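Side-chain contacts in O-methyltransferase (Burkholderia thailandensis, PDB 3MCZ), which probably transfers the methyl group of S-adenosylmethionine to an oxygen atom of its substrate and assembles as a homodimer: residues I40-V45 and P113-Q118; G129-S134 and A139-S144; L258-A263 and L305-N310. One frame throughout, in Å; residues are numbered along the deposited sequence.

Contact 1. Residues I40-V45 and P113-Q118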
loop_
_atom_site.group_PDB
_atom_site.type_symbol
_atom_site.label_atom_id
_atom_site.label_comp_id
_atom_site.label_asym_id
_atom_site.label_seq_id
_atom_site.Cartn_x
_atom_site.Cartn_y
_atom_site.Cartn_z
ATOM N N ILE A 40 -5.023 -6.576 -2.419
ATOM C CA ILE A 40 -6.248 -7.372 -2.182
ATOM C C ILE A 40 -7.454 -6.738 -2.912
ATOM O O ILE A 40 -8.198 -7.420 -3.627
ATOM C CB ILE A 40 -6.539 -7.475 -0.683
ATOM C CG1 ILE A 40 -5.433 -8.266 0.002
ATOM C CG2 ILE A 40 -7.959 -8.072 -0.408
ATOM C CD1 ILE A 40 -5.456 -8.111 1.536
ATOM N N LEU A 41 -7.651 -5.438 -2.711
ATOM C CA LEU A 41 -8.712 -4.748 -3.398
ATOM C C LEU A 41 -8.535 -4.748 -4.894
ATOM O O LEU A 41 -9.500 -4.930 -5.634
ATOM C CB LEU A 41 -8.823 -3.310 -2.898
ATOM C CG LEU A 41 -9.947 -2.461 -3.518
ATOM C CD1 LEU A 41 -11.348 -3.109 -3.404
ATOM C CD2 LEU A 41 -9.902 -1.016 -2.916
ATOM N N HIS A 42 -7.304 -4.513 -5.350
ATOM C CA HIS A 42 -7.017 -4.534 -6.763
ATOM C C HIS A 42 -7.431 -5.862 -7.347
ATOM O O HIS A 42 -8.071 -5.895 -8.418
ATOM C CB HIS A 42 -5.535 -4.255 -7.102
ATOM C CG HIS A 42 -5.024 -2.908 -6.657
ATOM N ND1 HIS A 42 -3.679 -2.665 -6.502
ATOM C CD2 HIS A 42 -5.654 -1.771 -6.275
ATOM C CE1 HIS A 42 -3.493 -1.433 -6.070
ATOM N NE2 HIS A 42 -4.678 -0.873 -5.891
ATOM N N TYR A 43 -7.085 -6.954 -6.670
ATOM C CA TYR A 43 -7.417 -8.295 -7.173
ATOM C C TYR A 43 -8.945 -8.503 -7.276
ATOM O O TYR A 43 -9.449 -8.966 -8.316
ATOM C CB TYR A 43 -6.754 -9.432 -6.312
ATOM C CG TYR A 43 -7.346 -10.724 -6.732
ATOM C CD1 TYR A 43 -7.080 -11.222 -7.988
ATOM C CD2 TYR A 43 -8.325 -11.344 -5.976
ATOM C CE1 TYR A 43 -7.697 -12.325 -8.454
ATOM C CE2 TYR A 43 -8.945 -12.472 -6.435
ATOM C CZ TYR A 43 -8.619 -12.962 -7.669
ATOM O OH TYR A 43 -9.246 -14.057 -8.163
ATOM N N ALA A 44 -9.674 -8.150 -6.203
ATOM C CA ALA A 44 -11.103 -8.402 -6.130
ATOM C C ALA A 44 -11.827 -7.647 -7.252
ATOM O O ALA A 44 -12.752 -8.167 -7.880
ATOM C CB ALA A 44 -11.664 -8.008 -4.764
ATOM N N VAL A 45 -11.349 -6.448 -7.525
ATOM C CA VAL A 45 -11.921 -5.583 -8.547
ATOM C C VAL A 45 -11.596 -6.124 -9.945
ATOM O O VAL A 45 -12.512 -6.203 -10.795
ATOM C CB VAL A 45 -11.444 -4.135 -8.377
ATOM C CG1 VAL A 45 -11.842 -3.256 -9.579
ATOM C CG2 VAL A 45 -12.052 -3.537 -7.109
ATOM N N PRO A 113 -12.594 2.180 -12.915
ATOM C CA PRO A 113 -11.500 2.855 -13.624
ATOM C C PRO A 113 -10.418 3.445 -12.710
ATOM O O PRO A 113 -9.239 3.410 -13.060
ATOM C CB PRO A 113 -12.229 3.933 -14.434
ATOM C CG PRO A 113 -13.603 3.263 -14.725
ATOM C CD PRO A 113 -13.920 2.524 -13.460
ATOM N N ILE A 114 -10.827 4.003 -11.570
ATOM C CA ILE A 114 -9.908 4.562 -10.596
ATOM C C ILE A 114 -9.022 3.439 -10.055
ATOM O O ILE A 114 -7.788 3.568 -10.030
ATOM C CB ILE A 114 -10.686 5.242 -9.405
ATOM C CG1 ILE A 114 -11.505 6.457 -9.892
ATOM C CG2 ILE A 114 -9.715 5.650 -8.234
ATOM C CD1 ILE A 114 -12.471 7.039 -8.830
ATOM N N VAL A 115 -9.645 2.335 -9.616
ATOM C CA VAL A 115 -8.898 1.200 -9.072
ATOM C C VAL A 115 -7.915 0.626 -10.102
ATOM O O VAL A 115 -6.743 0.389 -9.792
ATOM C CB VAL A 115 -9.842 0.107 -8.501
ATOM C CG1 VAL A 115 -9.051 -1.120 -8.109
ATOM C CG2 VAL A 115 -10.602 0.680 -7.325
ATOM N N GLU A 116 -8.374 0.518 -11.342
ATOM C CA GLU A 116 -7.567 -0.033 -12.429
ATOM C C GLU A 116 -6.384 0.866 -12.758
ATOM O O GLU A 116 -5.265 0.385 -12.977
ATOM C CB GLU A 116 -8.415 -0.188 -13.675
ATOM C CG GLU A 116 -7.622 -0.689 -14.862
ATOM C CD GLU A 116 -8.506 -0.996 -16.050
ATOM O OE1 GLU A 116 -9.609 -0.430 -16.153
ATOM O OE2 GLU A 116 -8.097 -1.835 -16.861
ATOM N N HIS A 117 -6.628 2.171 -12.762
ATOM C CA HIS A 117 -5.568 3.126 -13.013
ATOM C C HIS A 117 -4.496 2.953 -11.916
ATOM O O HIS A 117 -3.292 2.958 -12.186
ATOM C CB HIS A 117 -6.085 4.569 -12.981
ATOM C CG HIS A 117 -4.977 5.571 -12.993
ATOM N ND1 HIS A 117 -4.059 5.633 -14.021
ATOM C CD2 HIS A 117 -4.602 6.512 -12.088
ATOM C CE1 HIS A 117 -3.168 6.574 -13.750
ATOM N NE2 HIS A 117 -3.485 7.135 -12.591
ATOM N N GLN A 118 -4.952 2.827 -10.678
ATOM C CA GLN A 118 -4.038 2.652 -9.546
ATOM C C GLN A 118 -3.274 1.317 -9.613
ATOM O O GLN A 118 -2.062 1.296 -9.469
ATOM C CB GLN A 118 -4.777 2.812 -8.237
ATOM C CG GLN A 118 -5.261 4.252 -7.966
ATOM C CD GLN A 118 -6.299 4.333 -6.868
ATOM O OE1 GLN A 118 -7.111 3.414 -6.693
ATOM N NE2 GLN A 118 -6.327 5.463 -6.159
#

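Contact 2. Residues G129-S134 and A139-S144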
loop_
_atom_site.group_PDB
_atom_site.type_symbol
_atom_site.label_atom_id
_atom_site.label_comp_id
_atom_site.label_asym_id
_atom_site.label_seq_id
_atom_site.Cartn_x
_atom_site.Cartn_y
_atom_site.Cartn_z
ATOM N N GLY A 129 14.221 4.528 -7.862
ATOM C CA GLY A 129 15.665 4.769 -7.995
ATOM C C GLY A 129 16.079 5.097 -9.421
ATOM O O GLY A 129 16.960 5.912 -9.637
ATOM N N GLU A 130 15.453 4.452 -10.403
ATOM C CA GLU A 130 15.764 4.720 -11.811
ATOM C C GLU A 130 15.238 6.093 -12.248
ATOM O O GLU A 130 15.894 6.800 -13.029
ATOM C CB GLU A 130 15.142 3.657 -12.740
ATOM C CG GLU A 130 15.678 2.249 -12.557
ATOM C CD GLU A 130 14.860 1.220 -13.348
ATOM O OE1 GLU A 130 14.861 1.305 -14.594
ATOM O OE2 GLU A 130 14.198 0.345 -12.720
ATOM N N ILE A 131 14.034 6.419 -11.808
ATOM C CA ILE A 131 13.374 7.689 -12.165
ATOM C C ILE A 131 14.157 8.855 -11.639
ATOM O O ILE A 131 14.372 9.842 -12.359
ATOM C CB ILE A 131 11.899 7.795 -11.628
ATOM C CG1 ILE A 131 11.059 6.585 -12.061
ATOM C CG2 ILE A 131 11.260 9.159 -12.085
ATOM C CD1 ILE A 131 9.695 6.520 -11.372
ATOM N N LEU A 132 14.602 8.736 -10.388
ATOM C CA LEU A 132 15.384 9.771 -9.754
ATOM C C LEU A 132 16.693 10.050 -10.496
ATOM O O LEU A 132 17.226 11.158 -10.442
ATOM C CB LEU A 132 15.691 9.386 -8.287
ATOM C CG LEU A 132 14.458 9.437 -7.381
ATOM C CD1 LEU A 132 14.719 8.610 -6.095
ATOM C CD2 LEU A 132 14.096 10.899 -7.050
ATOM N N ARG A 133 17.200 9.036 -11.177
ATOM C CA ARG A 133 18.479 9.162 -11.844
ATOM C C ARG A 133 18.399 9.440 -13.361
ATOM O O ARG A 133 19.435 9.484 -14.041
ATOM C CB ARG A 133 19.297 7.908 -11.576
ATOM C CG ARG A 133 19.756 7.813 -10.117
ATOM C CD ARG A 133 20.340 6.452 -9.881
ATOM N NE ARG A 133 20.947 6.316 -8.577
ATOM C CZ ARG A 133 20.325 5.859 -7.490
ATOM N NH1 ARG A 133 19.032 5.528 -7.524
ATOM N NH2 ARG A 133 20.989 5.785 -6.347
ATOM N N SER A 134 17.195 9.657 -13.887
ATOM C CA SER A 134 17.031 9.877 -15.314
ATOM C C SER A 134 16.571 11.287 -15.627
ATOM O O SER A 134 15.561 11.752 -15.090
ATOM C CB SER A 134 16.015 8.905 -15.903
ATOM O OG SER A 134 15.841 9.150 -17.285
ATOM N N ALA A 139 10.712 4.276 -19.903
ATOM C CA ALA A 139 9.799 3.513 -20.769
ATOM C C ALA A 139 8.403 3.269 -20.161
ATOM O O ALA A 139 7.441 3.140 -20.906
ATOM C CB ALA A 139 10.468 2.206 -21.233
ATOM N N PHE A 140 8.277 3.290 -18.829
ATOM C CA PHE A 140 6.989 3.061 -18.124
ATOM C C PHE A 140 6.148 4.324 -17.766
ATOM O O PHE A 140 4.977 4.230 -17.362
ATOM C CB PHE A 140 7.232 2.191 -16.878
ATOM C CG PHE A 140 8.278 2.749 -15.917
ATOM C CD1 PHE A 140 7.939 3.724 -15.013
ATOM C CD2 PHE A 140 9.590 2.305 -15.955
ATOM C CE1 PHE A 140 8.903 4.239 -14.130
ATOM C CE2 PHE A 140 10.552 2.804 -15.091
ATOM C CZ PHE A 140 10.204 3.774 -14.176
ATOM N N GLN A 141 6.711 5.519 -17.944
ATOM C CA GLN A 141 5.992 6.742 -17.637
ATOM C C GLN A 141 4.944 7.093 -18.717
ATOM O O GLN A 141 4.977 6.551 -19.841
ATOM C CB GLN A 141 6.999 7.887 -17.432
ATOM C CG GLN A 141 7.927 7.627 -16.215
ATOM C CD GLN A 141 8.898 8.759 -15.936
ATOM O OE1 GLN A 141 9.854 8.981 -16.707
ATOM N NE2 GLN A 141 8.669 9.485 -14.823
ATOM N N GLN A 142 4.021 7.990 -18.380
ATOM C CA GLN A 142 2.795 8.193 -19.179
ATOM C C GLN A 142 3.029 8.625 -20.623
ATOM O O GLN A 142 2.335 8.163 -21.549
ATOM C CB GLN A 142 1.857 9.204 -18.477
ATOM C CG GLN A 142 1.243 8.611 -17.225
ATOM C CD GLN A 142 0.239 9.538 -16.527
ATOM O OE1 GLN A 142 0.226 10.756 -16.756
ATOM N NE2 GLN A 142 -0.617 8.950 -15.687
ATOM N N GLU A 143 4.003 9.502 -20.816
ATOM C CA GLU A 143 4.317 9.988 -22.152
ATOM C C GLU A 143 4.815 8.850 -23.071
ATOM O O GLU A 143 4.614 8.927 -24.289
ATOM C CB GLU A 143 5.272 11.206 -22.122
ATOM C CG GLU A 143 6.610 11.018 -21.385
ATOM C CD GLU A 143 6.559 11.385 -19.909
ATOM O OE1 GLU A 143 5.571 10.983 -19.245
ATOM O OE2 GLU A 143 7.502 12.070 -19.409
ATOM N N SER A 144 5.376 7.779 -22.491
ATOM C CA SER A 144 5.883 6.611 -23.259
ATOM C C SER A 144 4.882 5.475 -23.340
ATOM O O SER A 144 5.063 4.530 -24.142
ATOM C CB SER A 144 7.158 6.047 -22.598
ATOM O OG SER A 144 7.978 7.075 -22.032
#

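Contact 3. Residues L258-A263 and L305-N310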
loop_
_atom_site.group_PDB
_atom_site.type_symbol
_atom_site.label_atom_id
_atom_site.label_comp_id
_atom_site.label_asym_id
_atom_site.label_seq_id
_atom_site.Cartn_x
_atom_site.Cartn_y
_atom_site.Cartn_z
ATOM N N LEU A 258 -0.809 22.026 -14.724
ATOM C CA LEU A 258 0.521 22.653 -14.655
ATOM C C LEU A 258 1.618 21.747 -14.088
ATOM O O LEU A 258 2.831 21.954 -14.353
ATOM C CB LEU A 258 0.460 23.992 -13.903
ATOM C CG LEU A 258 -0.116 25.211 -14.658
ATOM C CD1 LEU A 258 -0.194 26.374 -13.677
ATOM C CD2 LEU A 258 0.699 25.609 -15.893
ATOM N N HIS A 259 1.214 20.699 -13.370
ATOM C CA HIS A 259 2.147 19.788 -12.789
ATOM C C HIS A 259 2.795 18.793 -13.776
ATOM O O HIS A 259 3.589 17.976 -13.348
ATOM C CB HIS A 259 1.510 19.040 -11.618
ATOM C CG HIS A 259 0.220 18.384 -11.968
ATOM N ND1 HIS A 259 -0.999 18.938 -11.663
ATOM C CD2 HIS A 259 -0.037 17.246 -12.653
ATOM C CE1 HIS A 259 -1.960 18.161 -12.132
ATOM N NE2 HIS A 259 -1.404 17.117 -12.722
ATOM N N TYR A 260 2.447 18.869 -15.061
ATOM C CA TYR A 260 3.182 18.164 -16.108
ATOM C C TYR A 260 4.416 18.910 -16.598
ATOM O O TYR A 260 5.200 18.370 -17.372
ATOM C CB TYR A 260 2.270 17.890 -17.318
ATOM C CG TYR A 260 1.262 16.821 -17.030
ATOM C CD1 TYR A 260 1.603 15.490 -17.112
ATOM C CD2 TYR A 260 -0.035 17.156 -16.649
ATOM C CE1 TYR A 260 0.679 14.507 -16.841
ATOM C CE2 TYR A 260 -0.960 16.195 -16.364
ATOM C CZ TYR A 260 -0.613 14.879 -16.470
ATOM O OH TYR A 260 -1.546 13.921 -16.189
ATOM N N PHE A 261 4.586 20.146 -16.142
ATOM C CA PHE A 261 5.630 21.016 -16.644
ATOM C C PHE A 261 6.671 21.291 -15.564
ATOM O O PHE A 261 6.307 21.390 -14.391
ATOM C CB PHE A 261 4.994 22.312 -17.117
ATOM C CG PHE A 261 4.020 22.123 -18.232
ATOM C CD1 PHE A 261 4.462 21.718 -19.499
ATOM C CD2 PHE A 261 2.660 22.258 -18.018
ATOM C CE1 PHE A 261 3.532 21.508 -20.555
ATOM C CE2 PHE A 261 1.737 22.053 -19.052
ATOM C CZ PHE A 261 2.190 21.682 -20.327
ATOM N N ASP A 262 7.955 21.398 -15.944
ATOM C CA ASP A 262 8.938 22.015 -15.026
ATOM C C ASP A 262 8.651 23.514 -14.836
ATOM O O ASP A 262 7.839 24.089 -15.544
ATOM C CB ASP A 262 10.401 21.724 -15.412
ATOM C CG ASP A 262 10.909 22.486 -16.618
ATOM O OD1 ASP A 262 10.341 23.495 -17.057
ATOM O OD2 ASP A 262 11.968 22.058 -17.122
ATOM N N ALA A 263 9.329 24.153 -13.906
ATOM C CA ALA A 263 8.995 25.562 -13.585
ATOM C C ALA A 263 9.184 26.496 -14.782
ATOM O O ALA A 263 8.414 27.413 -14.989
ATOM C CB ALA A 263 9.812 26.076 -12.334
ATOM N N LEU A 305 5.545 14.149 -5.728
ATOM C CA LEU A 305 6.263 12.921 -5.987
ATOM C C LEU A 305 5.492 11.957 -6.893
ATOM O O LEU A 305 6.086 11.295 -7.753
ATOM C CB LEU A 305 6.646 12.245 -4.647
ATOM C CG LEU A 305 7.525 10.974 -4.767
ATOM C CD1 LEU A 305 8.916 11.340 -5.352
ATOM C CD2 LEU A 305 7.655 10.246 -3.438
ATOM N N HIS A 306 4.183 11.828 -6.670
ATOM C CA HIS A 306 3.312 11.013 -7.512
ATOM C C HIS A 306 3.465 11.433 -8.985
ATOM O O HIS A 306 3.629 10.599 -9.886
ATOM C CB HIS A 306 1.887 11.178 -6.999
ATOM C CG HIS A 306 0.905 10.173 -7.513
ATOM N ND1 HIS A 306 -0.341 10.021 -6.946
ATOM C CD2 HIS A 306 0.978 9.267 -8.511
ATOM C CE1 HIS A 306 -1.001 9.071 -7.590
ATOM N NE2 HIS A 306 -0.226 8.608 -8.557
HETATM N N MSE A 307 3.452 12.724 -9.228
HETATM C CA MSE A 307 3.523 13.243 -10.595
HETATM C C MSE A 307 4.905 13.028 -11.186
HETATM O O MSE A 307 5.000 12.719 -12.356
HETATM C CB MSE A 307 3.149 14.733 -10.639
HETATM C CG MSE A 307 1.680 15.030 -10.316
HETATM SE SE MSE A 307 0.406 14.020 -11.395
HETATM C CE MSE A 307 1.369 14.041 -13.069
HETATM N N MSE A 308 5.950 13.126 -10.364
HETATM C CA MSE A 308 7.320 12.790 -10.771
HETATM C C MSE A 308 7.421 11.322 -11.164
HETATM O O MSE A 308 8.113 10.967 -12.142
HETATM C CB MSE A 308 8.296 13.110 -9.621
HETATM C CG MSE A 308 9.758 13.037 -9.997
HETATM SE SE MSE A 308 10.847 12.560 -8.541
HETATM C CE MSE A 308 10.655 10.798 -8.772
ATOM N N VAL A 309 6.731 10.434 -10.441
ATOM C CA VAL A 309 6.752 9.034 -10.889
ATOM C C VAL A 309 6.039 8.897 -12.257
ATOM O O VAL A 309 6.518 8.139 -13.133
ATOM C CB VAL A 309 6.178 8.065 -9.834
ATOM C CG1 VAL A 309 5.959 6.653 -10.419
ATOM C CG2 VAL A 309 7.115 8.036 -8.600
ATOM N N ASN A 310 4.907 9.570 -12.410
ATOM C CA ASN A 310 4.084 9.462 -13.617
ATOM C C ASN A 310 4.683 10.057 -14.889
ATOM O O ASN A 310 4.466 9.531 -15.959
ATOM C CB ASN A 310 2.714 10.111 -13.448
ATOM C CG ASN A 310 1.761 9.316 -12.540
ATOM O OD1 ASN A 310 2.047 8.187 -12.118
ATOM N ND2 ASN A 310 0.620 9.965 -12.195
#

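Contact 1. Residues I40-V45 and P113-Q118
Buried apolar packing between two helices, carried by Val-45 and His-42 on one and Val-115 on the other, joins helix 35-46 of the dimerisation domain to helix 112-119. Near the contact the axes approach to 9.9 Å and cross at -123°, the nearest CA atoms being those of His-42 and Val-115, 6.5 Å apart. The two valines meet tip to tip: Val-45 CG1 lies 3.8 Å from Val-115 CG1, and that same Val-115 methyl is also 4.0 Å from Val-45 CG2, so one branch rests against both methyls opposite. Val-115 holds CG1 anti to its own N (chi1 173°), which sends this branch across the interface. On its other flank Val-115 CG1 meets the imidazole of His-42 obliquely, 3.9 Å from His-42 CD2. Gln-118 joins more loosely, its CB 4.4 Å from His-42 NE2. The polar ends of both residues look to the second subunit: His-42 NE2 bonds to Ser-32 O there, and Gln-118 OE1 to the hydroxyl of that same Ser-32. The chemistry thus divides, with dispersion holding the helices together within the chain while the buried nitrogen and amide oxygen find their partners across the dimer interface.

Contact 2. Residues G129-S134 and A139-S144
The Phe-140 ring takes the side chain of Ile-131 at its edge, near the ring plane, rather than over a face. Two carbons of the isoleucine do the touching: Ile-131 CG1 is 3.6 Å from Phe-140 CZ, and Ile-131 CD1 is 3.7 Å from Phe-140 CE1. Phe-140 has CG between its backbone N and carbonyl carbon (chi1 55°), a rotamer that turns the ring toward helix 128-132. Beyond this segment pair, Asn-124 and Arg-127 also touch the phenylalanine. The other branch of Ile-131 serves the second flat group, CG2 lying 3.8 Å from Gln-141 NE2. That amide is held at both ends, OE1 by Leu-138 N and NE2 by Val-309 O, so its rotation is fixed by bonds and the methyl merely packs against it. A third flat group, the Arg-133 guanidinium, has Gly-129 CA at its edge, and Arg-133 NH1 bonds to Gly-129 O at 3.0 Å. This bond is fairly straight at the hydrogen (160°), but the donor stands 36° out of the carbonyl plane. Arg-133 NH2 forms a salt bridge with Asp-47 of the second subunit. Ile-131 therefore joins helix 128-132 to Phe-140 and to Gln-141, the N-cap residue of helix 142-145, by dispersion alone, whereas the polar groups beside it anchor this turn to helix 298-310 and to the dimer partner.

Contact 3. Residues L258-A263 and L305-N310
Met-307, modelled as selenomethionine, meets two aromatic side chains of the 258-263 loop; its selenium and methyl make two kinds of aromatic contact, with CG adding packing against His-259.

The chalcogen-aromatic interaction is with His-259. Met-307 SE is 3.5 Å from His-259 CD2 and 4.2 Å from the ring centroid, but the line to the centroid lies 50° off the ring normal, so the approach is oblique. Met-307 CG adds van der Waals contact at 3.6 Å to His-259 CD2, and Met-307 CE comes within 3.5 Å of the same carbon; three successive atoms of the chain thus gather round one corner of the imidazole.

The CH-pi interaction is with Tyr-260. Met-307 CE sits over one face of the phenol, 4.2 Å from its centroid and only 26° off the normal, the nearest atom of that ring being Tyr-260 CE1, at 3.9 Å. A bend about CB-CG (chi2 -53°), followed by another about CG-SE, curls the methyl back so that it reaches both rings.

In the Rossmann-like methyltransferase fold, whose sheet has the order 3-2-1-4-5-7-6, this loop follows the fourth strand, 251-255, and leads into helix 263-275. In plant O-methyltransferases of this family the corresponding loop carries the histidine that acts as general base; the contact geometry alone does not establish that role for His-259.

The hydrogen bonds of the loop are made within it and to neighbouring segments, not to 305-310. Its 3-10 turn is closed by Phe-261 N to Leu-258 O at 3.1 Å, and the Asp-262 carboxylate N-caps the following helix through Glu-265 N. The backbone of His-259 is bonded to that of Glu-315, while its ring meets Phe-303 edge-to-face, giving the imidazole a second neighbour from helix 298-310.

In the fold
From the N terminus, contact 1 closes first, spanning 67 residues that include the small two-stranded sheet and returning helix 112-119 to helix 35-46. Contact 2 follows with a turn of four intervening residues, and contact 3 then closes a 41-residue loop running through helix 263-275 and strand 281-288. The three lie in series: none nests in or crosses another. Contacts 2 and 3 have centres 12 Å apart and are joined by backbone, Gln-142 N lying 2.9 Å from Asn-310 O, a probable hydrogen bond. Contact 1 touches contact 2 through His-117 and Gln-142. Ile-40, in segment 40-45, packs on Leu-305 of the second subunit, so the dimerisation domain of one chain meets the O-methyltransferase domain of the other.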